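Local coordinates for fimbriae-associated protein Fap1 (Streptococcus parasanguinis, PDB 3RGU) that probably contributes to fimbria-mediated adhesion and oral biofilm formation, this fragment being the helical alpha subdomain of its major non-repeat region, at residues K33-A38 against T93-N98; V40-A45 against Q100-E105; L58-S63 against N104-L109. All coordinates share one frame; numbering follows the deposited sequence.

Contact 1 (K33-A38 against T93-N98); sequences KMISEA and TTLGNN
Met34 of helix 32-50 lies against Leu95 and Gly96 of helix 85-109, joining the first and third helices of a three-helix bundle. The two helices run the same way: the axes of the segments come within 9.9 Å at an angle of 28°, as expected when the intervening helix 54-79 carries the chain back. The closest backbone approach is at the glycine, where Met34 CA and Gly96 CA are 6.5 Å apart.

The methionine can be followed outward. Its CB points at the partner helix and reaches Leu95 CD2 at 4.2 Å. CG, anti to the backbone N (chi1 -167°), is the atom that leans most on the leucine, 3.8 Å from Leu95 CD2 and also near Leu95 CG. A bend at chi2 (56°) then carries the sulfur off the leucine and over the glycine backbone, with Met34 SD 3.7 Å from Gly96 CA. The chain bends again at chi3, and the terminal CE turns back from the glycine. The two side chains thus slide past one another in opposite directions. Beyond the segment pair, Met34 also touches Tyr92.

Leu95 sends its two methyls to different neighbours. CD2 is shared by Met34 and by Ile35, whose side chain crosses the leucine at about a right angle; Ile35 leaves its backbone on the far side and also touches Ile78 of helix 54-79. The other branch serves Ala38, a buried residue that in turn packs on Leu71: Ala38 CB and Leu95 CD1 meet at 4.1 Å.

Contact 2 (V40-A45 against Q100-E105); sequences VLNDMA and QALGNE
Leu102 presents its CD2 methyl to the base of Leu41, 3.6 Å from Leu41 CB, so it is the root of one leucine that receives the tip of the other. The two side chains have different first torsions. In Leu102, CG is anti to the backbone N (chi1 -177°), which sets it beside the carbonyl carbon; the methyls beyond it reach helix 32-50. In Leu41, CG is instead anti to the carbonyl carbon (chi1 -77°). Its CD1 reaches the backbone of Gly103, 3.8 Å from Gly103 N and 4.0 Å from Gly103 CA. Here too a glycine marks the closest backbone approach, with Leu41 CA and Gly103 CA 7.1 Å apart.

Asn42 starts from the side of its helix facing away, yet its amide end turns back and crosses Leu102 at about a right angle, bringing OD1 towards CD2; at 3.0 Å resolution the precise separation carries little weight. The remaining methyl, Leu102 CD1, packs on Ala45 CB at 4.1 Å.

The segment axes are 10.2 Å apart and inclined by 32°, a parallel pairing of the first and third helices of the three-helix bundle. Helix 54-79 packs against the pair: Leu102 touches Ser63, while Asn42 touches Leu64 and Thr67 and makes a weak ND2 hydrogen bond to Gln68 OE1.

Contact 3 (L58-S63 against N104-L109); sequences LELMKS and NELIKL
The carboxylates of Glu59 and Glu105 meet between helices 54-79 and 85-109, with their planes 62° apart. Glu105 OE2 sits above one face of the Glu59 group, near CD, and Glu105 OE1 on the same side but displaced beyond the edge at OE2. At the rim, Glu59 OE2 takes a hydrogen bond from Lys108 NZ at 3.2 Å through the syn lone pair, forming a salt bridge. Glu59 OE2 also lies 2.7 Å from Glu105 OE1. In a crystal at pH 5.0 this would be consistent with one acid holding a proton, but the pair is modelled too tightly for the detail of either placement to be trusted.

This is an antiparallel helix pair of the three-helix bundle, with axes 10.2 Å apart and an angle of 163° between their directions. Beneath the charges the contact turns apolar. Glu105 CG, anti to its backbone N (chi1 -177°), meets Leu60 CD1 at 3.7 Å. The same leucine methyl faces Leu106 CD2 at 4.3 Å and Leu109 CD1 at 4.4 Å, and Leu60 also touches Leu49 and Leu52. Ser63 OG lies 3.8 Å from Glu105 CG while donating a hydrogen bond to Leu60 O within its own helix.

Contacts 1 and 2 join the same two parallel helices one after the other, their centres about 10 Å apart. Met34, Ala38, Leu95 and Gly96 are matched seven residues later by Leu41, Ala45, Leu102 and Gly103, a spacing consistent with heptad-like packing over these two contacts. Contact 3 brings in helix 54-79 and lies nearer the surface, its centre about 7 Å from that of contact 2 and about 16 Å from that of contact 1. Contacts 2 and 3 touch: Leu102 CD1 is 3.7 Å from Ser63 OG and 4.1 Å from Leu60 CD1, and Leu41 CD2 is 4.1 Å from Leu106 CD1. Leu102 therefore belongs to a core shared by all three helices.

Contact 1 (K33-A38 against T93-N98)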
ATOM      1  N   LYS A  33       2.689  10.791  -3.618  1.00 80.03           N
ATOM      2  CA  LYS A  33       1.291  10.799  -3.211  1.00 77.68           C
ATOM      3  C   LYS A  33       0.758   9.416  -2.863  1.00 80.12           C
ATOM      4  O   LYS A  33      -0.008   9.270  -1.915  1.00 82.48           O
ATOM      5  CB  LYS A  33       0.429  11.424  -4.312  1.00 71.57           C
ATOM      6  N   MET A  34       1.139   8.411  -3.646  1.00 78.37           N
ATOM      7  CA  MET A  34       0.689   7.048  -3.409  1.00 76.66           C
ATOM      8  C   MET A  34       1.417   6.507  -2.196  1.00 77.05           C
ATOM      9  O   MET A  34       0.834   5.831  -1.341  1.00 79.69           O
ATOM     10  CB  MET A  34       0.984   6.182  -4.633  1.00 76.00           C
ATOM     11  CG  MET A  34       0.303   4.830  -4.643  1.00 75.51           C
ATOM     12  SD  MET A  34      -1.498   4.911  -4.469  1.00 92.74           S
ATOM     13  CE  MET A  34      -1.982   6.046  -5.782  1.00 94.25           C
ATOM     14  N   ILE A  35       2.706   6.810  -2.126  1.00 74.55           N
ATOM     15  CA  ILE A  35       3.519   6.443  -0.980  1.00 74.86           C
ATOM     16  C   ILE A  35       2.943   6.937   0.348  1.00 72.47           C
ATOM     17  O   ILE A  35       2.851   6.171   1.294  1.00 75.95           O
ATOM     18  CB  ILE A  35       4.975   6.902  -1.142  1.00 70.19           C
ATOM     19  CG1 ILE A  35       5.714   5.898  -2.013  1.00 67.43           C
ATOM     20  CG2 ILE A  35       5.658   6.989   0.203  1.00 67.76           C
ATOM     21  CD1 ILE A  35       7.053   6.365  -2.478  1.00 68.76           C
ATOM     22  N   SER A  36       2.536   8.192   0.425  1.00 71.60           N
ATOM     23  CA  SER A  36       2.031   8.677   1.689  1.00 73.26           C
ATOM     24  C   SER A  36       0.610   8.154   1.943  1.00 70.02           C
ATOM     25  O   SER A  36       0.181   8.011   3.081  1.00 73.53           O
ATOM     26  CB  SER A  36       2.121  10.194   1.755  1.00 79.60           C
ATOM     27  OG  SER A  36       1.171  10.784   0.897  1.00 96.51           O
ATOM     28  N   GLU A  37      -0.105   7.816   0.888  1.00 68.73           N
ATOM     29  CA  GLU A  37      -1.411   7.199   1.062  1.00 73.16           C
ATOM     30  C   GLU A  37      -1.291   5.761   1.588  1.00 69.98           C
ATOM     31  O   GLU A  37      -2.068   5.320   2.450  1.00 66.40           O
ATOM     32  CB  GLU A  37      -2.151   7.218  -0.263  1.00 83.47           C
ATOM     33  CG  GLU A  37      -3.612   6.824  -0.203  1.00 91.86           C
ATOM     34  CD  GLU A  37      -4.257   6.810  -1.596  1.00111.84           C
ATOM     35  OE1 GLU A  37      -3.665   7.383  -2.549  1.00117.40           O
ATOM     36  OE2 GLU A  37      -5.356   6.223  -1.743  1.00116.10           O
ATOM     37  N   ALA A  38      -0.304   5.039   1.071  1.00 65.46           N
ATOM     38  CA  ALA A  38      -0.092   3.657   1.457  1.00 60.78           C
ATOM     39  C   ALA A  38       0.274   3.575   2.917  1.00 60.74           C
ATOM     40  O   ALA A  38      -0.238   2.715   3.629  1.00 60.97           O
ATOM     41  CB  ALA A  38       0.988   3.049   0.632  1.00 62.55           C
ATOM     42  N   THR A  93       1.745   1.584 -10.270  1.00 64.98           N
ATOM     43  CA  THR A  93       0.512   0.844 -10.538  1.00 62.60           C
ATOM     44  C   THR A  93       0.317  -0.263  -9.505  1.00 63.73           C
ATOM     45  O   THR A  93      -0.791  -0.465  -9.007  1.00 61.25           O
ATOM     46  CB  THR A  93       0.455   0.275 -11.984  1.00 62.09           C
ATOM     47  OG1 THR A  93       0.711   1.322 -12.929  1.00 70.69           O
ATOM     48  CG2 THR A  93      -0.909  -0.325 -12.283  1.00 59.67           C
ATOM     49  N   THR A  94       1.407  -0.954  -9.174  1.00 63.55           N
ATOM     50  CA  THR A  94       1.346  -2.065  -8.243  1.00 63.85           C
ATOM     51  C   THR A  94       1.060  -1.561  -6.830  1.00 64.15           C
ATOM     52  O   THR A  94       0.149  -2.065  -6.156  1.00 58.35           O
ATOM     53  CB  THR A  94       2.653  -2.854  -8.244  1.00 64.98           C
ATOM     54  OG1 THR A  94       2.894  -3.362  -9.555  1.00 63.75           O
ATOM     55  CG2 THR A  94       2.574  -4.022  -7.262  1.00 66.45           C
ATOM     56  N   LEU A  95       1.844  -0.575  -6.389  1.00 63.51           N
ATOM     57  CA  LEU A  95       1.636   0.008  -5.080  1.00 65.16           C
ATOM     58  C   LEU A  95       0.204   0.517  -4.952  1.00 66.39           C
ATOM     59  O   LEU A  95      -0.418   0.368  -3.898  1.00 67.89           O
ATOM     60  CB  LEU A  95       2.639   1.128  -4.776  1.00 65.25           C
ATOM     61  CG  LEU A  95       2.444   1.742  -3.374  1.00 65.42           C
ATOM     62  CD1 LEU A  95       2.737   0.728  -2.256  1.00 63.93           C
ATOM     63  CD2 LEU A  95       3.269   3.013  -3.176  1.00 67.88           C
ATOM     64  N   GLY A  96      -0.315   1.096  -6.031  1.00 63.27           N
ATOM     65  CA  GLY A  96      -1.677   1.606  -6.051  1.00 60.25           C
ATOM     66  C   GLY A  96      -2.677   0.487  -5.862  1.00 64.66           C
ATOM     67  O   GLY A  96      -3.578   0.597  -5.035  1.00 67.54           O
ATOM     68  N   ASN A  97      -2.499  -0.597  -6.616  1.00 66.14           N
ATOM     69  CA  ASN A  97      -3.404  -1.742  -6.573  1.00 64.92           C
ATOM     70  C   ASN A  97      -3.441  -2.385  -5.210  1.00 64.26           C
ATOM     71  O   ASN A  97      -4.508  -2.745  -4.716  1.00 70.20           O
ATOM     72  CB  ASN A  97      -3.008  -2.791  -7.623  1.00 68.69           C
ATOM     73  CG  ASN A  97      -3.332  -2.356  -9.054  1.00 67.99           C
ATOM     74  OD1 ASN A  97      -4.298  -1.613  -9.307  1.00 60.61           O
ATOM     75  ND2 ASN A  97      -2.520  -2.827 -10.000  1.00 71.01           N
ATOM     76  N   ASN A  98      -2.267  -2.531  -4.604  1.00 64.30           N
ATOM     77  CA  ASN A  98      -2.167  -3.050  -3.251  1.00 59.76           C
ATOM     78  C   ASN A  98      -2.875  -2.167  -2.244  1.00 60.81           C
ATOM     79  O   ASN A  98      -3.647  -2.674  -1.436  1.00 65.36           O
ATOM     80  CB  ASN A  98      -0.714  -3.272  -2.859  1.00 57.67           C
ATOM     81  CG  ASN A  98      -0.161  -4.555  -3.429  1.00 60.92           C
ATOM     82  OD1 ASN A  98      -0.866  -5.290  -4.120  1.00 64.38           O
ATOM     83  ND2 ASN A  98       1.106  -4.836  -3.150  1.00 63.16           N
TER

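Contact 2 (V40-A45 against Q100-E105)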
ATOM      1  N   VAL A  40      -0.511   5.621   5.321  1.00 66.89           N
ATOM      2  CA  VAL A  40      -1.643   5.899   6.185  1.00 64.70           C
ATOM      3  C   VAL A  40      -2.582   4.701   6.307  1.00 64.62           C
ATOM      4  O   VAL A  40      -2.980   4.352   7.416  1.00 63.89           O
ATOM      5  CB  VAL A  40      -2.355   7.192   5.793  1.00 64.52           C
ATOM      6  CG1 VAL A  40      -3.788   7.201   6.307  1.00 63.56           C
ATOM      7  CG2 VAL A  40      -1.575   8.369   6.341  1.00 62.69           C
ATOM      8  N   LEU A  41      -2.889   4.046   5.194  1.00 61.78           N
ATOM      9  CA  LEU A  41      -3.725   2.861   5.274  1.00 63.30           C
ATOM     10  C   LEU A  41      -3.052   1.777   6.068  1.00 60.51           C
ATOM     11  O   LEU A  41      -3.693   1.085   6.841  1.00 59.70           O
ATOM     12  CB  LEU A  41      -4.052   2.334   3.894  1.00 72.09           C
ATOM     13  CG  LEU A  41      -5.127   3.065   3.098  1.00 79.95           C
ATOM     14  CD1 LEU A  41      -5.569   2.124   2.032  1.00 81.94           C
ATOM     15  CD2 LEU A  41      -6.314   3.445   3.949  1.00 79.68           C
ATOM     16  N   ASN A  42      -1.750   1.630   5.869  1.00 62.41           N
ATOM     17  CA  ASN A  42      -0.972   0.643   6.606  1.00 66.08           C
ATOM     18  C   ASN A  42      -1.011   0.870   8.120  1.00 68.66           C
ATOM     19  O   ASN A  42      -1.154  -0.084   8.890  1.00 67.48           O
ATOM     20  CB  ASN A  42       0.477   0.616   6.107  1.00 70.75           C
ATOM     21  CG  ASN A  42       0.667  -0.281   4.889  1.00 69.10           C
ATOM     22  OD1 ASN A  42      -0.295  -0.743   4.287  1.00 71.29           O
ATOM     23  ND2 ASN A  42       1.918  -0.537   4.533  1.00 68.14           N
ATOM     24  N   ASP A  43      -0.876   2.134   8.533  1.00 68.48           N
ATOM     25  CA  ASP A  43      -1.063   2.534   9.922  1.00 66.50           C
ATOM     26  C   ASP A  43      -2.467   2.165  10.406  1.00 70.94           C
ATOM     27  O   ASP A  43      -2.626   1.476  11.421  1.00 72.64           O
ATOM     28  CB  ASP A  43      -0.810   4.028  10.079  1.00 67.49           C
ATOM     29  CG  ASP A  43       0.666   4.380   9.978  1.00 78.40           C
ATOM     30  OD1 ASP A  43       1.506   3.486  10.200  1.00 85.68           O
ATOM     31  OD2 ASP A  43       1.004   5.548   9.681  1.00 80.17           O
ATOM     32  N   MET A  44      -3.485   2.588   9.663  1.00 68.74           N
ATOM     33  CA  MET A  44      -4.852   2.253  10.027  1.00 69.94           C
ATOM     34  C   MET A  44      -5.053   0.764  10.178  1.00 68.43           C
ATOM     35  O   MET A  44      -5.789   0.328  11.044  1.00 71.72           O
ATOM     36  CB  MET A  44      -5.860   2.795   9.013  1.00 71.99           C
ATOM     37  CG  MET A  44      -5.829   4.293   8.869  1.00 80.95           C
ATOM     38  SD  MET A  44      -5.771   5.139  10.460  1.00 87.72           S
ATOM     39  CE  MET A  44      -7.405   4.719  11.096  1.00 91.37           C
ATOM     40  N   ALA A  45      -4.407  -0.019   9.333  1.00 65.40           N
ATOM     41  CA  ALA A  45      -4.687  -1.430   9.318  1.00 67.72           C
ATOM     42  C   ALA A  45      -4.051  -2.072  10.535  1.00 70.15           C
ATOM     43  O   ALA A  45      -4.635  -2.966  11.161  1.00 73.88           O
ATOM     44  CB  ALA A  45      -4.163  -2.044   8.046  1.00 68.99           C
ATOM     45  N   GLN A 100      -5.208   0.006  -2.935  1.00 65.74           N
ATOM     46  CA  GLN A 100      -6.627  -0.051  -3.208  1.00 69.72           C
ATOM     47  C   GLN A 100      -7.251  -1.240  -2.487  1.00 69.92           C
ATOM     48  O   GLN A 100      -8.231  -1.095  -1.767  1.00 77.54           O
ATOM     49  CB  GLN A 100      -6.892  -0.062  -4.705  1.00 76.53           C
ATOM     50  CG  GLN A 100      -8.355   0.034  -5.055  1.00 87.25           C
ATOM     51  CD  GLN A 100      -8.957   1.352  -4.613  1.00107.09           C
ATOM     52  OE1 GLN A 100      -8.518   2.421  -5.047  1.00121.85           O
ATOM     53  NE2 GLN A 100      -9.967   1.288  -3.736  1.00112.82           N
ATOM     54  N   ALA A 101      -6.629  -2.403  -2.639  1.00 65.43           N
ATOM     55  CA  ALA A 101      -7.138  -3.630  -2.027  1.00 68.36           C
ATOM     56  C   ALA A 101      -7.241  -3.631  -0.499  1.00 71.61           C
ATOM     57  O   ALA A 101      -8.211  -4.133   0.077  1.00 71.53           O
ATOM     58  CB  ALA A 101      -6.241  -4.760  -2.504  1.00 64.97           C
ATOM     59  N   LEU A 102      -6.222  -3.058   0.138  1.00 71.17           N
ATOM     60  CA  LEU A 102      -6.190  -2.869   1.568  1.00 68.93           C
ATOM     61  C   LEU A 102      -7.361  -2.013   1.996  1.00 74.92           C
ATOM     62  O   LEU A 102      -7.979  -2.280   3.026  1.00 82.53           O
ATOM     63  CB  LEU A 102      -4.895  -2.182   1.966  1.00 68.70           C
ATOM     64  CG  LEU A 102      -4.639  -1.957   3.454  1.00 67.02           C
ATOM     65  CD1 LEU A 102      -4.656  -3.284   4.217  1.00 63.93           C
ATOM     66  CD2 LEU A 102      -3.315  -1.218   3.645  1.00 63.02           C
ATOM     67  N   GLY A 103      -7.669  -0.993   1.198  1.00 75.08           N
ATOM     68  CA  GLY A 103      -8.843  -0.148   1.422  1.00 74.43           C
ATOM     69  C   GLY A 103     -10.116  -0.970   1.492  1.00 74.42           C
ATOM     70  O   GLY A 103     -10.869  -0.888   2.460  1.00 75.98           O
ATOM     71  N   ASN A 104     -10.343  -1.794   0.479  1.00 75.41           N
ATOM     72  CA  ASN A 104     -11.565  -2.583   0.438  1.00 82.77           C
ATOM     73  C   ASN A 104     -11.636  -3.555   1.590  1.00 80.15           C
ATOM     74  O   ASN A 104     -12.712  -3.805   2.120  1.00 84.63           O
ATOM     75  CB  ASN A 104     -11.720  -3.321  -0.893  1.00 84.92           C
ATOM     76  CG  ASN A 104     -11.706  -2.382  -2.087  1.00 87.61           C
ATOM     77  OD1 ASN A 104     -11.174  -2.728  -3.138  1.00 98.13           O
ATOM     78  ND2 ASN A 104     -12.285  -1.189  -1.931  1.00 82.44           N
ATOM     79  N   GLU A 105     -10.482  -4.090   1.975  1.00 80.66           N
ATOM     80  CA  GLU A 105     -10.407  -4.999   3.104  1.00 83.10           C
ATOM     81  C   GLU A 105     -10.838  -4.267   4.373  1.00 86.04           C
ATOM     82  O   GLU A 105     -11.635  -4.782   5.161  1.00 84.21           O
ATOM     83  CB  GLU A 105      -8.995  -5.556   3.244  1.00 80.82           C
ATOM     84  CG  GLU A 105      -8.836  -6.577   4.357  1.00 87.75           C
ATOM     85  CD  GLU A 105      -9.694  -7.817   4.161  1.00 99.93           C
ATOM     86  OE1 GLU A 105      -9.850  -8.278   3.008  1.00 99.93           O
ATOM     87  OE2 GLU A 105     -10.208  -8.339   5.173  1.00106.53           O
TER

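Contact 3 (L58-S63 against N104-L109)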
ATOM      1  N   LEU A  58      -6.029 -12.579   9.902  1.00 85.19           N
ATOM      2  CA  LEU A  58      -5.156 -13.091   8.861  1.00 78.31           C
ATOM      3  C   LEU A  58      -5.482 -12.524   7.506  1.00 79.74           C
ATOM      4  O   LEU A  58      -4.574 -12.284   6.739  1.00 82.17           O
ATOM      5  CB  LEU A  58      -5.214 -14.609   8.800  1.00 76.66           C
ATOM      6  CG  LEU A  58      -4.303 -15.382   7.849  1.00 74.62           C
ATOM      7  CD1 LEU A  58      -2.846 -14.955   7.928  1.00 78.23           C
ATOM      8  CD2 LEU A  58      -4.421 -16.850   8.178  1.00 75.09           C
ATOM      9  N   GLU A  59      -6.762 -12.316   7.207  1.00 83.70           N
ATOM     10  CA  GLU A  59      -7.160 -11.710   5.933  1.00 86.57           C
ATOM     11  C   GLU A  59      -6.563 -10.324   5.754  1.00 81.38           C
ATOM     12  O   GLU A  59      -6.074  -9.942   4.672  1.00 80.11           O
ATOM     13  CB  GLU A  59      -8.674 -11.576   5.855  1.00 96.56           C
ATOM     14  CG  GLU A  59      -9.173 -11.023   4.544  1.00114.50           C
ATOM     15  CD  GLU A  59     -10.695 -10.945   4.475  1.00123.35           C
ATOM     16  OE1 GLU A  59     -11.378 -11.290   5.472  1.00113.84           O
ATOM     17  OE2 GLU A  59     -11.207 -10.522   3.416  1.00134.25           O
ATOM     18  N   LEU A  60      -6.621  -9.564   6.836  1.00 72.72           N
ATOM     19  CA  LEU A  60      -6.118  -8.223   6.813  1.00 70.63           C
ATOM     20  C   LEU A  60      -4.604  -8.289   6.690  1.00 68.41           C
ATOM     21  O   LEU A  60      -3.999  -7.560   5.917  1.00 65.84           O
ATOM     22  CB  LEU A  60      -6.524  -7.477   8.078  1.00 69.75           C
ATOM     23  CG  LEU A  60      -6.080  -6.017   8.122  1.00 73.15           C
ATOM     24  CD1 LEU A  60      -6.861  -5.178   7.116  1.00 74.21           C
ATOM     25  CD2 LEU A  60      -6.203  -5.450   9.532  1.00 73.71           C
ATOM     26  N   MET A  61      -3.997  -9.182   7.451  1.00 68.12           N
ATOM     27  CA  MET A  61      -2.556  -9.248   7.494  1.00 64.71           C
ATOM     28  C   MET A  61      -2.008  -9.526   6.091  1.00 62.92           C
ATOM     29  O   MET A  61      -1.010  -8.922   5.681  1.00 60.12           O
ATOM     30  CB  MET A  61      -2.099 -10.273   8.539  1.00 62.81           C
ATOM     31  CG  MET A  61      -0.598 -10.387   8.740  1.00 69.09           C
ATOM     32  SD  MET A  61       0.333  -8.863   9.077  1.00 88.92           S
ATOM     33  CE  MET A  61      -0.498  -8.289  10.543  1.00 81.73           C
ATOM     34  N   LYS A  62      -2.688 -10.394   5.342  1.00 62.98           N
ATOM     35  CA  LYS A  62      -2.208 -10.776   4.015  1.00 62.30           C
ATOM     36  C   LYS A  62      -2.143  -9.541   3.122  1.00 62.55           C
ATOM     37  O   LYS A  62      -1.145  -9.313   2.432  1.00 63.73           O
ATOM     38  CB  LYS A  62      -3.059 -11.880   3.384  1.00 61.76           C
ATOM     39  CG  LYS A  62      -3.006 -13.235   4.103  1.00 65.89           C
ATOM     40  CD  LYS A  62      -3.698 -14.366   3.321  1.00 68.89           C
ATOM     41  CE  LYS A  62      -4.632 -15.201   4.209  1.00 76.49           C
ATOM     42  NZ  LYS A  62      -4.791 -16.652   3.830  1.00 73.11           N
ATOM     43  N   SER A  63      -3.166  -8.699   3.170  1.00 59.08           N
ATOM     44  CA  SER A  63      -3.099  -7.526   2.317  1.00 65.41           C
ATOM     45  C   SER A  63      -2.218  -6.439   2.893  1.00 62.01           C
ATOM     46  O   SER A  63      -1.583  -5.709   2.146  1.00 66.22           O
ATOM     47  CB  SER A  63      -4.474  -6.997   1.911  1.00 73.65           C
ATOM     48  OG  SER A  63      -5.219  -6.713   3.051  1.00 81.44           O
ATOM     49  N   ASN A 104     -10.343  -1.794   0.479  1.00 75.41           N
ATOM     50  CA  ASN A 104     -11.565  -2.583   0.438  1.00 82.77           C
ATOM     51  C   ASN A 104     -11.636  -3.555   1.590  1.00 80.15           C
ATOM     52  O   ASN A 104     -12.712  -3.805   2.120  1.00 84.63           O
ATOM     53  CB  ASN A 104     -11.720  -3.321  -0.893  1.00 84.92           C
ATOM     54  CG  ASN A 104     -11.706  -2.382  -2.087  1.00 87.61           C
ATOM     55  OD1 ASN A 104     -11.174  -2.728  -3.138  1.00 98.13           O
ATOM     56  ND2 ASN A 104     -12.285  -1.189  -1.931  1.00 82.44           N
ATOM     57  N   GLU A 105     -10.482  -4.090   1.975  1.00 80.66           N
ATOM     58  CA  GLU A 105     -10.407  -4.999   3.104  1.00 83.10           C
ATOM     59  C   GLU A 105     -10.838  -4.267   4.373  1.00 86.04           C
ATOM     60  O   GLU A 105     -11.635  -4.782   5.161  1.00 84.21           O
ATOM     61  CB  GLU A 105      -8.995  -5.556   3.244  1.00 80.82           C
ATOM     62  CG  GLU A 105      -8.836  -6.577   4.357  1.00 87.75           C
ATOM     63  CD  GLU A 105      -9.694  -7.817   4.161  1.00 99.93           C
ATOM     64  OE1 GLU A 105      -9.850  -8.278   3.008  1.00 99.93           O
ATOM     65  OE2 GLU A 105     -10.208  -8.339   5.173  1.00106.53           O
ATOM     66  N   LEU A 106     -10.329  -3.051   4.545  1.00 83.45           N
ATOM     67  CA  LEU A 106     -10.687  -2.224   5.686  1.00 84.98           C
ATOM     68  C   LEU A 106     -12.182  -1.901   5.745  1.00 89.31           C
ATOM     69  O   LEU A 106     -12.796  -1.976   6.813  1.00 97.73           O
ATOM     70  CB  LEU A 106      -9.862  -0.942   5.695  1.00 77.75           C
ATOM     71  CG  LEU A 106      -8.486  -1.061   6.333  1.00 73.89           C
ATOM     72  CD1 LEU A 106      -7.702   0.219   6.084  1.00 74.44           C
ATOM     73  CD2 LEU A 106      -8.596  -1.358   7.825  1.00 74.78           C
ATOM     74  N   ILE A 107     -12.753  -1.546   4.599  1.00 86.15           N
ATOM     75  CA  ILE A 107     -14.184  -1.295   4.483  1.00 88.57           C
ATOM     76  C   ILE A 107     -14.977  -2.581   4.738  1.00 92.33           C
ATOM     77  O   ILE A 107     -15.979  -2.569   5.440  1.00100.81           O
ATOM     78  CB  ILE A 107     -14.526  -0.693   3.101  1.00 88.37           C
ATOM     79  CG1 ILE A 107     -14.109   0.776   3.058  1.00 93.71           C
ATOM     80  CG2 ILE A 107     -16.007  -0.815   2.788  1.00 84.58           C
ATOM     81  CD1 ILE A 107     -13.898   1.318   1.663  1.00 94.18           C
ATOM     82  N   LYS A 108     -14.510  -3.694   4.187  1.00 87.36           N
ATOM     83  CA  LYS A 108     -15.183  -4.975   4.364  1.00 89.67           C
ATOM     84  C   LYS A 108     -15.326  -5.400   5.840  1.00 93.09           C
ATOM     85  O   LYS A 108     -16.185  -6.211   6.161  1.00 93.78           O
ATOM     86  CB  LYS A 108     -14.448  -6.060   3.573  1.00 93.78           C
ATOM     87  CG  LYS A 108     -15.281  -7.267   3.213  1.00 95.77           C
ATOM     88  CD  LYS A 108     -14.399  -8.426   2.780  1.00100.54           C
ATOM     89  CE  LYS A 108     -15.166  -9.738   2.849  1.00106.13           C
ATOM     90  NZ  LYS A 108     -14.297 -10.893   2.523  1.00107.68           N
ATOM     91  N   LEU A 109     -14.485  -4.845   6.707  1.00 91.86           N
ATOM     92  CA  LEU A 109     -14.524  -5.171   8.128  1.00 93.01           C
ATOM     93  C   LEU A 109     -15.373  -4.168   8.902  1.00102.12           C
ATOM     94  O   LEU A 109     -16.164  -4.546   9.766  1.00105.02           O
ATOM     95  CB  LEU A 109     -13.108  -5.218   8.706  1.00 89.09           C
ATOM     96  CG  LEU A 109     -12.132  -6.184   8.031  1.00 95.36           C
ATOM     97  CD1 LEU A 109     -10.808  -6.220   8.778  1.00 89.86           C
ATOM     98  CD2 LEU A 109     -12.736  -7.577   7.934  1.00 93.57           C
TER